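Local coordinates for protein arginyl-trna synthetase (Thermus thermophilus, PDB 1IQ0) that probably attaches arginine to its cognate tRNA at the expense of ATP, as a monomeric aminoacyl-tRNA synthetase of class one, at residues A[100-112]-A[342-354]. Sequence-based numbering, arbitrary orientation.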
ATOM      1  N   ARG A 100       3.776   8.510  17.152  1.00 37.85           N
ATOM      2  CA  ARG A 100       2.930   7.330  17.167  1.00 40.75           C
ATOM      3  C   ARG A 100       1.566   7.621  17.779  1.00 42.02           C
ATOM      4  O   ARG A 100       1.458   8.265  18.823  1.00 42.03           O
ATOM      5  CB  ARG A 100       3.604   6.193  17.947  1.00 54.91           C
ATOM      6  CG  ARG A 100       2.657   5.045  18.323  1.00 60.19           C
ATOM      7  CD  ARG A 100       2.031   4.382  17.095  1.00 61.74           C
ATOM      8  NE  ARG A 100       2.922   3.413  16.463  1.00 63.57           N
ATOM      9  CZ  ARG A 100       3.281   2.258  17.017  1.00 68.33           C
ATOM     10  NH1 ARG A 100       2.824   1.924  18.219  1.00 65.34           N
ATOM     11  NH2 ARG A 100       4.095   1.433  16.370  1.00 66.64           N
ATOM     12  N   ARG A 101       0.525   7.153  17.102  1.00 32.62           N
ATOM     13  CA  ARG A 101      -0.847   7.302  17.566  1.00 34.95           C
ATOM     14  C   ARG A 101      -1.350   5.888  17.854  1.00 35.31           C
ATOM     15  O   ARG A 101      -1.246   5.007  17.007  1.00 36.11           O
ATOM     16  CB  ARG A 101      -1.708   7.956  16.482  1.00 47.30           C
ATOM     17  CG  ARG A 101      -1.511   9.457  16.358  1.00 52.94           C
ATOM     18  CD  ARG A 101      -2.212   9.996  15.123  1.00 58.78           C
ATOM     19  NE  ARG A 101      -1.507   9.619  13.899  1.00 58.64           N
ATOM     20  CZ  ARG A 101      -2.017   9.726  12.677  1.00 57.54           C
ATOM     21  NH1 ARG A 101      -3.245  10.196  12.502  1.00 53.57           N
ATOM     22  NH2 ARG A 101      -1.294   9.365  11.624  1.00 59.33           N
ATOM     23  N   PRO A 102      -1.874   5.644  19.063  1.00 42.82           N
ATOM     24  CA  PRO A 102      -2.374   4.306  19.404  1.00 41.54           C
ATOM     25  C   PRO A 102      -3.594   3.907  18.573  1.00 38.09           C
ATOM     26  O   PRO A 102      -4.271   4.763  17.996  1.00 34.36           O
ATOM     27  CB  PRO A 102      -2.702   4.430  20.889  1.00 78.84           C
ATOM     28  CG  PRO A 102      -1.717   5.452  21.364  1.00 80.30           C
ATOM     29  CD  PRO A 102      -1.793   6.487  20.269  1.00 79.25           C
ATOM     30  N   GLY A 103      -3.870   2.606  18.521  1.00 39.03           N
ATOM     31  CA  GLY A 103      -5.007   2.125  17.757  1.00 36.88           C
ATOM     32  C   GLY A 103      -4.559   1.340  16.540  1.00 34.48           C
ATOM     33  O   GLY A 103      -4.075   1.909  15.569  1.00 36.76           O
ATOM     34  N   VAL A 104      -4.729   0.025  16.594  1.00 25.51           N
ATOM     35  CA  VAL A 104      -4.328  -0.842  15.505  1.00 21.25           C
ATOM     36  C   VAL A 104      -5.080  -0.640  14.192  1.00 22.27           C
ATOM     37  O   VAL A 104      -6.299  -0.501  14.167  1.00 23.84           O
ATOM     38  CB  VAL A 104      -4.463  -2.331  15.909  1.00 21.65           C
ATOM     39  CG1 VAL A 104      -4.247  -3.235  14.690  1.00 18.33           C
ATOM     40  CG2 VAL A 104      -3.446  -2.672  17.001  1.00 17.03           C
ATOM     41  N   VAL A 105      -4.315  -0.597  13.106  1.00 20.51           N
ATOM     42  CA  VAL A 105      -4.862  -0.499  11.762  1.00 18.49           C
ATOM     43  C   VAL A 105      -4.411  -1.847  11.196  1.00 19.37           C
ATOM     44  O   VAL A 105      -3.224  -2.088  11.023  1.00 17.96           O
ATOM     45  CB  VAL A 105      -4.229   0.650  10.946  1.00 24.27           C
ATOM     46  CG1 VAL A 105      -4.700   0.569   9.507  1.00 22.24           C
ATOM     47  CG2 VAL A 105      -4.637   2.002  11.540  1.00 19.29           C
ATOM     48  N   LEU A 106      -5.359  -2.738  10.951  1.00 19.62           N
ATOM     49  CA  LEU A 106      -5.034  -4.070  10.456  1.00 18.14           C
ATOM     50  C   LEU A 106      -5.136  -4.150   8.943  1.00 18.45           C
ATOM     51  O   LEU A 106      -6.218  -3.999   8.369  1.00 18.97           O
ATOM     52  CB  LEU A 106      -5.967  -5.096  11.093  1.00 20.26           C
ATOM     53  CG  LEU A 106      -5.651  -6.572  10.866  1.00 18.91           C
ATOM     54  CD1 LEU A 106      -4.272  -6.903  11.442  1.00 18.55           C
ATOM     55  CD2 LEU A 106      -6.720  -7.415  11.540  1.00 21.83           C
ATOM     56  N   VAL A 107      -4.001  -4.386   8.299  1.00 17.28           N
ATOM     57  CA  VAL A 107      -3.966  -4.491   6.852  1.00 19.26           C
ATOM     58  C   VAL A 107      -3.885  -5.944   6.412  1.00 19.68           C
ATOM     59  O   VAL A 107      -2.975  -6.669   6.811  1.00 20.19           O
ATOM     60  CB  VAL A 107      -2.744  -3.739   6.267  1.00 21.40           C
ATOM     61  CG1 VAL A 107      -2.743  -3.844   4.746  1.00 20.10           C
ATOM     62  CG2 VAL A 107      -2.780  -2.279   6.706  1.00 18.48           C
ATOM     63  N   GLU A 108      -4.847  -6.380   5.606  1.00 20.41           N
ATOM     64  CA  GLU A 108      -4.809  -7.744   5.092  1.00 20.72           C
ATOM     65  C   GLU A 108      -4.508  -7.704   3.602  1.00 20.96           C
ATOM     66  O   GLU A 108      -5.179  -7.013   2.837  1.00 18.47           O
ATOM     67  CB  GLU A 108      -6.141  -8.483   5.295  1.00 17.86           C
ATOM     68  CG  GLU A 108      -6.115  -9.870   4.615  1.00 18.41           C
ATOM     69  CD  GLU A 108      -7.456 -10.598   4.631  1.00 23.75           C
ATOM     70  OE1 GLU A 108      -7.794 -11.222   3.607  1.00 28.13           O
ATOM     71  OE2 GLU A 108      -8.165 -10.563   5.657  1.00 23.50           O
ATOM     72  N   HIS A 109      -3.484  -8.434   3.194  1.00 19.98           N
ATOM     73  CA  HIS A 109      -3.132  -8.494   1.787  1.00 20.73           C
ATOM     74  C   HIS A 109      -2.473  -9.830   1.480  1.00 21.48           C
ATOM     75  O   HIS A 109      -2.173 -10.597   2.401  1.00 20.87           O
ATOM     76  CB  HIS A 109      -2.252  -7.295   1.391  1.00 16.39           C
ATOM     77  CG  HIS A 109      -0.886  -7.285   2.005  1.00 18.96           C
ATOM     78  ND1 HIS A 109       0.080  -8.214   1.683  1.00 21.83           N
ATOM     79  CD2 HIS A 109      -0.286  -6.388   2.827  1.00 13.37           C
ATOM     80  CE1 HIS A 109       1.216  -7.886   2.273  1.00 16.36           C
ATOM     81  NE2 HIS A 109       1.023  -6.782   2.971  1.00 19.57           N
ATOM     82  N   THR A 110      -2.274 -10.101   0.191  1.00 18.83           N
ATOM     83  CA  THR A 110      -1.704 -11.354  -0.301  1.00 18.70           C
ATOM     84  C   THR A 110      -2.847 -12.367  -0.173  1.00 19.00           C
ATOM     85  O   THR A 110      -3.728 -12.407  -1.030  1.00 16.66           O
ATOM     86  CB  THR A 110      -0.464 -11.790   0.517  1.00 19.50           C
ATOM     87  OG1 THR A 110       0.477 -10.709   0.569  1.00 20.23           O
ATOM     88  CG2 THR A 110       0.225 -12.994  -0.150  1.00 17.27           C
ATOM     89  N   SER A 111      -2.858 -13.163   0.895  1.00 16.18           N
ATOM     90  CA  SER A 111      -3.945 -14.120   1.115  1.00 13.05           C
ATOM     91  C   SER A 111      -4.355 -14.897  -0.126  1.00 14.27           C
ATOM     92  O   SER A 111      -5.519 -14.874  -0.512  1.00 14.54           O
ATOM     93  CB  SER A 111      -5.183 -13.385   1.641  1.00 16.44           C
ATOM     94  OG  SER A 111      -4.901 -12.697   2.841  1.00 17.52           O
ATOM     95  N   VAL A 112      -3.418 -15.593  -0.747  1.00 20.12           N
ATOM     96  CA  VAL A 112      -3.743 -16.351  -1.950  1.00 21.75           C
ATOM     97  C   VAL A 112      -4.004 -17.806  -1.603  1.00 21.56           C
ATOM     98  O   VAL A 112      -3.566 -18.287  -0.555  1.00 20.87           O
ATOM     99  CB  VAL A 112      -2.584 -16.302  -2.974  1.00 26.48           C
ATOM    100  CG1 VAL A 112      -2.270 -14.853  -3.338  1.00 29.71           C
ATOM    101  CG2 VAL A 112      -1.351 -16.972  -2.394  1.00 27.52           C
ATOM    102  N   TYR A 342      -5.720 -14.240  21.203  1.00 28.51           N
ATOM    103  CA  TYR A 342      -5.469 -12.864  20.797  1.00 27.60           C
ATOM    104  C   TYR A 342      -6.385 -12.317  19.712  1.00 25.42           C
ATOM    105  O   TYR A 342      -6.766 -13.024  18.783  1.00 23.96           O
ATOM    106  CB  TYR A 342      -4.019 -12.749  20.317  1.00 26.80           C
ATOM    107  CG  TYR A 342      -3.671 -11.441  19.636  1.00 25.43           C
ATOM    108  CD1 TYR A 342      -3.225 -10.346  20.373  1.00 24.95           C
ATOM    109  CD2 TYR A 342      -3.775 -11.303  18.250  1.00 23.90           C
ATOM    110  CE1 TYR A 342      -2.887  -9.143  19.749  1.00 24.06           C
ATOM    111  CE2 TYR A 342      -3.443 -10.103  17.613  1.00 25.02           C
ATOM    112  CZ  TYR A 342      -2.998  -9.027  18.369  1.00 25.39           C
ATOM    113  OH  TYR A 342      -2.652  -7.843  17.753  1.00 28.20           O
ATOM    114  N   THR A 343      -6.713 -11.038  19.854  1.00 26.41           N
ATOM    115  CA  THR A 343      -7.518 -10.285  18.904  1.00 26.86           C
ATOM    116  C   THR A 343      -6.767  -8.967  18.726  1.00 26.91           C
ATOM    117  O   THR A 343      -6.329  -8.366  19.709  1.00 28.69           O
ATOM    118  CB  THR A 343      -8.902  -9.941  19.452  1.00 40.30           C
ATOM    119  OG1 THR A 343      -9.668 -11.136  19.634  1.00 51.48           O
ATOM    120  CG2 THR A 343      -9.611  -9.043  18.498  1.00 34.49           C
ATOM    121  N   PRO A 344      -6.621  -8.492  17.476  1.00 30.31           N
ATOM    122  CA  PRO A 344      -5.910  -7.234  17.210  1.00 27.45           C
ATOM    123  C   PRO A 344      -6.655  -6.005  17.726  1.00 30.30           C
ATOM    124  O   PRO A 344      -6.053  -4.947  17.923  1.00 31.50           O
ATOM    125  CB  PRO A 344      -5.797  -7.201  15.681  1.00 23.24           C
ATOM    126  CG  PRO A 344      -6.090  -8.605  15.242  1.00 21.87           C
ATOM    127  CD  PRO A 344      -7.104  -9.093  16.223  1.00 24.01           C
ATOM    128  N   LYS A 345      -7.961  -6.140  17.939  1.00 20.99           N
ATOM    129  CA  LYS A 345      -8.777  -5.011  18.398  1.00 23.89           C
ATOM    130  C   LYS A 345      -8.563  -3.827  17.453  1.00 21.97           C
ATOM    131  O   LYS A 345      -8.371  -2.693  17.890  1.00 25.02           O
ATOM    132  CB  LYS A 345      -8.385  -4.598  19.823  1.00 44.93           C
ATOM    133  CG  LYS A 345      -8.619  -5.653  20.894  1.00 51.14           C
ATOM    134  CD  LYS A 345      -8.301  -5.085  22.275  1.00 53.00           C
ATOM    135  CE  LYS A 345      -8.550  -6.092  23.387  1.00 56.64           C
ATOM    136  NZ  LYS A 345      -7.627  -7.257  23.318  1.00 58.49           N
ATOM    137  N   ALA A 346      -8.601  -4.092  16.153  1.00 24.38           N
ATOM    138  CA  ALA A 346      -8.374  -3.053  15.157  1.00 23.31           C
ATOM    139  C   ALA A 346      -9.396  -1.931  15.172  1.00 23.55           C
ATOM    140  O   ALA A 346     -10.599  -2.175  15.235  1.00 24.31           O
ATOM    141  CB  ALA A 346      -8.316  -3.671  13.766  1.00 17.82           C
ATOM    142  N   GLU A 347      -8.898  -0.700  15.103  1.00 23.41           N
ATOM    143  CA  GLU A 347      -9.741   0.497  15.062  1.00 24.72           C
ATOM    144  C   GLU A 347     -10.152   0.671  13.609  1.00 22.73           C
ATOM    145  O   GLU A 347     -11.184   1.263  13.307  1.00 24.20           O
ATOM    146  CB  GLU A 347      -8.946   1.734  15.486  1.00 35.72           C
ATOM    147  CG  GLU A 347      -8.277   1.622  16.837  1.00 46.76           C
ATOM    148  CD  GLU A 347      -9.192   2.002  17.978  1.00 55.96           C
ATOM    149  OE1 GLU A 347     -10.289   1.417  18.086  1.00 56.36           O
ATOM    150  OE2 GLU A 347      -8.806   2.888  18.769  1.00 61.73           O
ATOM    151  N   GLU A 348      -9.309   0.162  12.715  1.00 19.96           N
ATOM    152  CA  GLU A 348      -9.540   0.244  11.276  1.00 20.62           C
ATOM    153  C   GLU A 348      -8.963  -0.979  10.586  1.00 18.55           C
ATOM    154  O   GLU A 348      -7.934  -1.500  10.995  1.00 18.69           O
ATOM    155  CB  GLU A 348      -8.845   1.476  10.675  1.00 26.66           C
ATOM    156  CG  GLU A 348      -9.337   2.814  11.181  1.00 31.11           C
ATOM    157  CD  GLU A 348      -8.668   3.986  10.476  1.00 29.37           C
ATOM    158  OE1 GLU A 348      -8.722   4.049   9.227  1.00 30.80           O
ATOM    159  OE2 GLU A 348      -8.093   4.846  11.176  1.00 31.13           O
ATOM    160  N   THR A 349      -9.615  -1.422   9.523  1.00 18.31           N
ATOM    161  CA  THR A 349      -9.111  -2.551   8.771  1.00 19.40           C
ATOM    162  C   THR A 349      -9.044  -2.157   7.317  1.00 17.35           C
ATOM    163  O   THR A 349      -9.834  -1.328   6.846  1.00 16.68           O
ATOM    164  CB  THR A 349     -10.016  -3.795   8.889  1.00 22.07           C
ATOM    165  OG1 THR A 349     -11.340  -3.466   8.462  1.00 22.91           O
ATOM    166  CG2 THR A 349     -10.046  -4.299  10.326  1.00 19.09           C
ATOM    167  N   ILE A 350      -8.088  -2.744   6.610  1.00 13.38           N
ATOM    168  CA  ILE A 350      -7.923  -2.486   5.197  1.00 14.44           C
ATOM    169  C   ILE A 350      -7.711  -3.816   4.485  1.00 14.59           C
ATOM    170  O   ILE A 350      -6.760  -4.543   4.767  1.00 18.51           O
ATOM    171  CB  ILE A 350      -6.716  -1.567   4.932  1.00 22.04           C
ATOM    172  CG1 ILE A 350      -6.960  -0.191   5.564  1.00 24.24           C
ATOM    173  CG2 ILE A 350      -6.486  -1.436   3.427  1.00 22.20           C
ATOM    174  CD1 ILE A 350      -5.738   0.730   5.532  1.00 22.75           C
ATOM    175  N   ASN A 351      -8.620  -4.140   3.577  1.00 19.18           N
ATOM    176  CA  ASN A 351      -8.512  -5.374   2.816  1.00 23.69           C
ATOM    177  C   ASN A 351      -8.097  -5.022   1.392  1.00 23.54           C
ATOM    178  O   ASN A 351      -8.805  -4.290   0.697  1.00 22.63           O
ATOM    179  CB  ASN A 351      -9.856  -6.114   2.787  1.00 23.98           C
ATOM    180  CG  ASN A 351     -10.201  -6.773   4.117  1.00 21.64           C
ATOM    181  OD1 ASN A 351     -11.284  -7.345   4.274  1.00 26.72           O
ATOM    182  ND2 ASN A 351      -9.285  -6.703   5.075  1.00 16.23           N
ATOM    183  N   VAL A 352      -6.945  -5.533   0.969  1.00 21.33           N
ATOM    184  CA  VAL A 352      -6.465  -5.286  -0.382  1.00 22.45           C
ATOM    185  C   VAL A 352      -7.063  -6.395  -1.238  1.00 25.71           C
ATOM    186  O   VAL A 352      -6.737  -7.569  -1.066  1.00 26.99           O
ATOM    187  CB  VAL A 352      -4.923  -5.331  -0.447  1.00 18.42           C
ATOM    188  CG1 VAL A 352      -4.448  -4.985  -1.865  1.00 15.89           C
ATOM    189  CG2 VAL A 352      -4.340  -4.347   0.564  1.00 14.55           C
ATOM    190  N   VAL A 353      -7.938  -6.027  -2.164  1.00 20.47           N
ATOM    191  CA  VAL A 353      -8.601  -7.037  -2.980  1.00 25.07           C
ATOM    192  C   VAL A 353      -8.778  -6.749  -4.461  1.00 28.44           C
ATOM    193  O   VAL A 353      -8.928  -5.601  -4.882  1.00 27.08           O
ATOM    194  CB  VAL A 353     -10.005  -7.343  -2.421  1.00 31.13           C
ATOM    195  CG1 VAL A 353      -9.896  -7.982  -1.046  1.00 34.32           C
ATOM    196  CG2 VAL A 353     -10.810  -6.060  -2.336  1.00 27.13           C
ATOM    197  N   ASP A 354      -8.769  -7.826  -5.237  1.00 37.73           N
ATOM    198  CA  ASP A 354      -8.976  -7.775  -6.676  1.00 41.50           C
ATOM    199  C   ASP A 354     -10.381  -7.206  -6.863  1.00 43.99           C
ATOM    200  O   ASP A 354     -11.307  -7.607  -6.160  1.00 47.58           O
ATOM    201  CB  ASP A 354      -8.887  -9.204  -7.234  1.00 50.94           C
ATOM    202  CG  ASP A 354      -9.352  -9.313  -8.672  1.00 57.19           C
ATOM    203  OD1 ASP A 354      -9.321 -10.441  -9.210  1.00 59.63           O
ATOM    204  OD2 ASP A 354      -9.749  -8.289  -9.267  1.00 60.98           O
TER
HETATM  205  O   HOH W   1      -6.483  -1.211  18.730  1.00 29.47           O
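Leu106, Val104 and Ile350 bury the most surface where strand 104-108 runs parallel to strand 348-354, their directions 13° apart. The pair illustrates how neighbouring strands of the class-I Rossmann-type catalytic domain are joined. Leu106 grips the partner through its backbone, its N bonded to Glu348 O and its O accepting Ile350 N at 2.9 Å. Its CB meets Ala346 CB at 3.8 Å. With CG anti to the backbone N (chi1 -171°), the branch stands off the sheet and CD2 crosses the ring of Pro344, 3.9 Å from its CG. Val104 sets its CB and CG2 against Pro344 O, while its own O takes Glu347 N at 2.8 Å and, weakly, Glu348 N. A water joins Val104 N to Lys345 O. On the face opposite Leu106, Ile350 places CD1 against Val105 CG1 at 4.1 Å, and Leu136 of helix 120-138 packs on it. Back on the Leu106 face, Asn351 ND2 approaches Glu108 CB, while the Glu108 carboxylate makes a salt bridge to Lys312. Glu108 O then receives Val352 N. The chemistry implies a join whose register is set by main-chain hydrogen bonds, with aliphatic groups packed around Leu106, Val104 and Ile350 and the charge of Glu108 met from outside the strand pair.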